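Local coordinates for Sca-family protein (Rickettsia rickettsii, PDB 4LQ8), which probably takes part in cell adhesion as a rickettsial Sca-family antigen, represented here by its N-terminal head domain, at residues 282-293 with 304-312. Residues are numbered along the deposited sequence; the frame is centred on the assembly and turned at random.
Sequences LKFAGTGDDAIA and LAVTRGKYK
Arg308 sets CG over the centre of one face of the Phe284 ring, 3.5 Å from the centroid and 12° off the normal, a close CH-pi contact in which the two side chains cross at about a right angle. From there the chain, bent at chi2 (-130°), carries the guanidinium toward the 286-291 loop, where NH1 lies 3.0 Å from Thr287 O. Tyr311 meets the same phenylalanine obliquely, the two planes 50° apart, while Leu282 CD2 rests over a face of the tyrosine ring, toward its rim. The leucine's other branch, CD1, packs tightly on Leu304 CD1, and Ala293 CB fits against Val306 CG1.

Leu304 N donates to Ala293 O from above the carbonyl plane, and Ala293 N to Val306 O. Past the non-hydrogen-bonded pair Ile292-Thr307, the helix gives its first N-H groups to the loop: Arg308 N to Ala291 O (2.8 Å), and Gly309 N to a lone pair of Asp289 O (2.8 Å). Thr307, the N-cap, accepts Lys310 N on OG1 (3.3 Å).

The chain turns a corner at Ala305, and helix 308-320 starts on the 282-285/292-297 beta hairpin, at its Gly288-Ala291 type I turn. Strand 329-332 runs parallel to 282-285; strand 215-224 meets Ile292 and Thr307.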
# COMPACT_ATOMS: atom_id res chain seq x y z
N LEU A 282 1.91 -8.09 -0.72
CA LEU A 282 1.04 -7.89 0.44
C LEU A 282 0.38 -9.24 0.83
O LEU A 282 -0.06 -9.97 -0.04
CB LEU A 282 -0.04 -6.85 0.07
CG LEU A 282 -0.91 -6.31 1.20
CD1 LEU A 282 -0.07 -5.60 2.27
CD2 LEU A 282 -1.93 -5.34 0.65
N LYS A 283 0.36 -9.57 2.12
CA LYS A 283 -0.31 -10.80 2.55
C LYS A 283 -1.60 -10.42 3.30
O LYS A 283 -1.71 -9.31 3.81
CB LYS A 283 0.58 -11.68 3.48
CG LYS A 283 2.01 -11.99 2.98
CD LYS A 283 2.00 -12.82 1.73
CE LYS A 283 3.31 -13.49 1.46
NZ LYS A 283 3.17 -14.43 0.32
N PHE A 284 -2.52 -11.38 3.43
CA PHE A 284 -3.75 -11.24 4.19
C PHE A 284 -3.81 -12.40 5.15
O PHE A 284 -3.52 -13.55 4.78
CB PHE A 284 -5.01 -11.17 3.29
CG PHE A 284 -5.06 -9.84 2.58
CD1 PHE A 284 -5.47 -8.68 3.25
CD2 PHE A 284 -4.62 -9.71 1.26
CE1 PHE A 284 -5.45 -7.44 2.61
CE2 PHE A 284 -4.63 -8.47 0.62
CZ PHE A 284 -5.03 -7.34 1.30
N ALA A 285 -4.14 -12.08 6.41
CA ALA A 285 -4.23 -13.04 7.50
C ALA A 285 -5.59 -13.76 7.41
O ALA A 285 -6.52 -13.41 8.12
CB ALA A 285 -4.05 -12.32 8.83
N GLY A 286 -5.69 -14.74 6.53
CA GLY A 286 -6.95 -15.47 6.30
C GLY A 286 -7.48 -15.17 4.91
O GLY A 286 -6.86 -14.41 4.16
N THR A 287 -8.61 -15.77 4.55
CA THR A 287 -9.27 -15.76 3.23
C THR A 287 -10.48 -14.83 3.13
O THR A 287 -10.86 -14.42 2.03
CB THR A 287 -9.73 -17.22 2.88
OG1 THR A 287 -8.69 -18.13 3.20
CG2 THR A 287 -10.10 -17.39 1.41
N GLY A 288 -11.10 -14.52 4.26
CA GLY A 288 -12.29 -13.68 4.31
C GLY A 288 -12.01 -12.22 4.05
O GLY A 288 -10.85 -11.80 4.03
N ASP A 289 -13.08 -11.44 3.92
CA ASP A 289 -13.05 -10.00 3.70
C ASP A 289 -12.50 -9.24 4.90
O ASP A 289 -11.99 -8.13 4.73
CB ASP A 289 -14.46 -9.50 3.35
CG ASP A 289 -14.88 -9.83 1.93
OD1 ASP A 289 -14.01 -10.26 1.14
OD2 ASP A 289 -16.06 -9.65 1.61
N ASP A 290 -12.59 -9.85 6.10
CA ASP A 290 -12.12 -9.25 7.35
C ASP A 290 -10.64 -9.55 7.61
O ASP A 290 -10.09 -9.04 8.60
CB ASP A 290 -13.01 -9.73 8.53
CG ASP A 290 -13.01 -11.24 8.77
OD1 ASP A 290 -12.84 -12.01 7.79
OD2 ASP A 290 -13.22 -11.66 9.92
N ALA A 291 -10.00 -10.39 6.75
CA ALA A 291 -8.58 -10.74 6.90
C ALA A 291 -7.70 -9.45 6.83
O ALA A 291 -7.79 -8.67 5.88
CB ALA A 291 -8.17 -11.72 5.83
N ILE A 292 -6.88 -9.23 7.86
CA ILE A 292 -6.03 -8.06 7.95
C ILE A 292 -4.80 -8.20 7.05
O ILE A 292 -4.24 -9.28 6.93
CB ILE A 292 -5.70 -7.69 9.44
CG1 ILE A 292 -5.21 -6.21 9.58
CG2 ILE A 292 -4.74 -8.68 10.09
CD1 ILE A 292 -6.34 -5.09 9.22
N ALA A 293 -4.39 -7.09 6.43
CA ALA A 293 -3.19 -7.06 5.59
C ALA A 293 -1.99 -7.19 6.50
O ALA A 293 -1.99 -6.64 7.60
CB ALA A 293 -3.11 -5.73 4.83
N LEU A 304 -1.03 -4.01 8.32
CA LEU A 304 -1.39 -2.72 7.76
C LEU A 304 -2.85 -2.47 8.15
O LEU A 304 -3.55 -3.42 8.50
CB LEU A 304 -1.16 -2.67 6.23
CG LEU A 304 0.30 -2.94 5.74
CD1 LEU A 304 0.38 -2.81 4.26
CD2 LEU A 304 1.26 -1.90 6.28
N ALA A 305 -3.32 -1.20 8.10
CA ALA A 305 -4.66 -0.82 8.56
C ALA A 305 -5.76 -1.03 7.52
O ALA A 305 -6.68 -0.24 7.43
CB ALA A 305 -4.64 0.64 9.02
N VAL A 306 -5.64 -2.08 6.73
CA VAL A 306 -6.59 -2.36 5.66
C VAL A 306 -6.96 -3.85 5.63
O VAL A 306 -6.08 -4.72 5.73
CB VAL A 306 -6.04 -1.80 4.29
CG1 VAL A 306 -4.87 -2.63 3.72
CG2 VAL A 306 -7.16 -1.62 3.26
N THR A 307 -8.24 -4.15 5.54
CA THR A 307 -8.66 -5.54 5.48
C THR A 307 -8.67 -5.96 4.02
O THR A 307 -8.62 -5.10 3.14
CB THR A 307 -10.06 -5.73 6.09
OG1 THR A 307 -10.98 -4.97 5.31
CG2 THR A 307 -10.14 -5.38 7.59
N ARG A 308 -8.82 -7.26 3.74
CA ARG A 308 -8.89 -7.77 2.38
C ARG A 308 -10.07 -7.18 1.58
O ARG A 308 -9.89 -6.79 0.43
CB ARG A 308 -8.93 -9.29 2.38
CG ARG A 308 -8.26 -9.82 1.13
CD ARG A 308 -9.07 -10.82 0.40
NE ARG A 308 -8.15 -11.58 -0.45
CZ ARG A 308 -8.35 -12.83 -0.83
NH1 ARG A 308 -9.45 -13.48 -0.47
NH2 ARG A 308 -7.46 -13.44 -1.60
N GLY A 309 -11.23 -7.12 2.21
CA GLY A 309 -12.43 -6.58 1.59
C GLY A 309 -12.23 -5.12 1.24
O GLY A 309 -12.54 -4.70 0.14
N LYS A 310 -11.67 -4.33 2.17
CA LYS A 310 -11.41 -2.91 1.90
C LYS A 310 -10.34 -2.75 0.78
O LYS A 310 -10.52 -1.94 -0.14
CB LYS A 310 -10.99 -2.18 3.19
CG LYS A 310 -10.69 -0.69 3.00
CD LYS A 310 -11.86 0.11 2.45
CE LYS A 310 -13.03 0.16 3.42
NZ LYS A 310 -14.09 1.05 2.88
N TYR A 311 -9.28 -3.55 0.84
CA TYR A 311 -8.21 -3.51 -0.15
C TYR A 311 -8.75 -3.80 -1.56
O TYR A 311 -8.44 -3.05 -2.48
CB TYR A 311 -7.12 -4.52 0.21
CG TYR A 311 -5.99 -4.54 -0.79
CD1 TYR A 311 -5.03 -3.52 -0.81
CD2 TYR A 311 -5.86 -5.58 -1.71
CE1 TYR A 311 -3.98 -3.55 -1.72
CE2 TYR A 311 -4.79 -5.62 -2.61
CZ TYR A 311 -3.86 -4.59 -2.62
OH TYR A 311 -2.82 -4.60 -3.50
N LYS A 312 -9.59 -4.86 -1.71
CA LYS A 312 -10.22 -5.19 -2.99
C LYS A 312 -11.14 -4.06 -3.49
O LYS A 312 -11.12 -3.75 -4.68
CB LYS A 312 -11.00 -6.53 -2.91
CG LYS A 312 -10.11 -7.75 -2.55
CD LYS A 312 -8.97 -8.08 -3.55
CE LYS A 312 -7.97 -9.10 -2.99
NZ LYS A 312 -7.07 -9.66 -4.04